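Local coordinates for protein cysteine desulfurase (Fervidobacterium islandicum, PDB 6A6E) that catalyses, as a PLP-dependent SufS-type cysteine desulfurase, the removal of sulfur from L-cysteine, probably to supply sulfur for iron-sulfur cluster assembly, at residues S319-L323 and H342-V346. Coordinates in Å, arbitrary orientation, origin at the centre of the assembly. Residues are numbered along the deposited sequence.
Sequences SNYLL and HKSLV
One regular helical turn, 319-323, packs against an extended H342-K343 that turns sharply at S344 and enters a β-strand at L345-V346. S344 has positive phi (81/-40), and a weak L345 N to K343 O hydrogen bond of 2.9 Å closes the reversal, as in a classic γ-turn. CA atoms lie 5.4 Å apart at S319-S344 and 6.8 Å at L323-V346. S344 N donates a nearly straight hydrogen bond (2.9 Å, 163°) to S319 OG; with chi1 m, S319 OG also hydrogen-bonds to V315 O one turn back, so the hydroxyl bridges helix and turn. Across the turn, H342 (chi1 t) donates from NE2 to L345 O at 2.6 Å, while ND1 hydrogen-bonds to P337 O. K343 starts away from the helix but curls back; its NZ hydrogen-bonds to S340 O and stays 3.9 Å from N320 OD1. Apolar contacts follow: L323 CD1 sits over the H342 ring face in a CH-pi contact, 4.0 Å from the centroid, and 4.0 Å from V346 CG2, which L322 CD2 meets at 3.6 Å. Helix 308-327 thus packs on the start of strand 345-350 and the turn before it, in the smaller C-terminal domain of the class-V aminotransferase fold, while L322 also touches helix 407-423.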
loop_
_atom_site.group_PDB
_atom_site.type_symbol
_atom_site.label_atom_id
_atom_site.label_comp_id
_atom_site.label_asym_id
_atom_site.label_seq_id
_atom_site.Cartn_x
_atom_site.Cartn_y
_atom_site.Cartn_z
ATOM N N SER A 319 18.406 -25.232 3.406
ATOM C CA SER A 319 18.404 -24.922 4.827
ATOM C C SER A 319 19.209 -25.906 5.646
ATOM O O SER A 319 19.938 -25.489 6.573
ATOM C CB SER A 319 16.992 -24.899 5.429
ATOM O OG SER A 319 16.158 -23.982 4.766
ATOM N N ASN A 320 19.011 -27.199 5.383
ATOM C CA ASN A 320 19.761 -28.245 6.070
ATOM C C ASN A 320 21.241 -28.107 5.805
ATOM O O ASN A 320 22.004 -28.134 6.721
ATOM C CB ASN A 320 19.291 -29.619 5.670
ATOM C CG ASN A 320 17.854 -29.860 6.077
ATOM O OD1 ASN A 320 17.335 -29.216 6.970
ATOM N ND2 ASN A 320 17.206 -30.774 5.419
ATOM N N TYR A 321 21.636 -27.941 4.559
ATOM C CA TYR A 321 23.037 -27.669 4.208
ATOM C C TYR A 321 23.630 -26.383 4.864
ATOM O O TYR A 321 24.746 -26.373 5.360
ATOM C CB TYR A 321 23.157 -27.591 2.718
ATOM C CG TYR A 321 24.589 -27.570 2.209
ATOM C CD1 TYR A 321 25.378 -28.763 2.121
ATOM C CD2 TYR A 321 25.136 -26.397 1.735
ATOM C CE1 TYR A 321 26.671 -28.707 1.629
ATOM C CE2 TYR A 321 26.427 -26.318 1.264
ATOM C CZ TYR A 321 27.193 -27.474 1.189
ATOM O OH TYR A 321 28.452 -27.316 0.648
ATOM N N LEU A 322 22.880 -25.291 4.867
ATOM C CA LEU A 322 23.359 -24.058 5.516
ATOM C C LEU A 322 23.570 -24.338 6.995
ATOM O O LEU A 322 24.636 -24.024 7.549
ATOM C CB LEU A 322 22.350 -22.901 5.338
ATOM C CG LEU A 322 22.598 -21.631 6.151
ATOM C CD1 LEU A 322 23.946 -21.001 5.744
ATOM C CD2 LEU A 322 21.439 -20.647 5.918
ATOM N N LEU A 323 22.573 -24.911 7.662
ATOM C CA LEU A 323 22.719 -25.131 9.083
ATOM C C LEU A 323 23.876 -26.131 9.408
ATOM O O LEU A 323 24.641 -25.888 10.324
ATOM C CB LEU A 323 21.413 -25.602 9.649
ATOM C CG LEU A 323 21.342 -25.684 11.173
ATOM C CD1 LEU A 323 21.211 -24.305 11.791
ATOM C CD2 LEU A 323 20.129 -26.503 11.537
ATOM N N HIS A 342 14.016 -25.891 12.167
ATOM C CA HIS A 342 14.826 -24.725 11.794
ATOM C C HIS A 342 14.892 -24.656 10.292
ATOM O O HIS A 342 15.414 -25.560 9.667
ATOM C CB HIS A 342 16.250 -24.847 12.384
ATOM C CG HIS A 342 17.042 -23.573 12.343
ATOM N ND1 HIS A 342 17.701 -23.084 13.451
ATOM C CD2 HIS A 342 17.294 -22.697 11.333
ATOM C CE1 HIS A 342 18.307 -21.947 13.131
ATOM N NE2 HIS A 342 18.076 -21.692 11.853
ATOM N N LYS A 343 14.324 -23.624 9.679
ATOM C CA LYS A 343 14.363 -23.512 8.220
ATOM C C LYS A 343 14.679 -22.118 7.774
ATOM O O LYS A 343 14.608 -21.225 8.562
ATOM C CB LYS A 343 12.986 -23.913 7.650
ATOM C CG LYS A 343 12.640 -25.397 7.886
ATOM C CD LYS A 343 13.210 -26.216 6.747
ATOM C CE LYS A 343 13.131 -27.742 6.903
ATOM N NZ LYS A 343 13.690 -28.301 8.166
ATOM N N SER A 344 15.106 -21.974 6.519
ATOM C CA SER A 344 15.183 -20.699 5.763
ATOM C C SER A 344 16.396 -19.857 6.067
ATOM O O SER A 344 16.913 -19.192 5.157
ATOM C CB SER A 344 14.008 -19.740 6.059
ATOM O OG SER A 344 12.876 -20.265 5.558
ATOM N N LEU A 345 16.773 -19.793 7.339
ATOM C CA LEU A 345 17.753 -18.824 7.784
ATOM C C LEU A 345 18.495 -19.214 9.052
ATOM O O LEU A 345 17.968 -19.944 9.889
ATOM C CB LEU A 345 17.030 -17.487 8.035
ATOM C CG LEU A 345 15.937 -17.479 9.122
ATOM C CD1 LEU A 345 16.525 -17.129 10.466
ATOM C CD2 LEU A 345 14.735 -16.559 8.791
ATOM N N VAL A 346 19.698 -18.635 9.188
ATOM C CA VAL A 346 20.566 -18.842 10.311
ATOM C C VAL A 346 21.066 -17.523 10.811
ATOM O O VAL A 346 21.716 -16.794 10.081
ATOM C CB VAL A 346 21.773 -19.726 9.888
ATOM C CG1 VAL A 346 22.754 -19.971 11.066
ATOM C CG2 VAL A 346 21.221 -21.041 9.456
#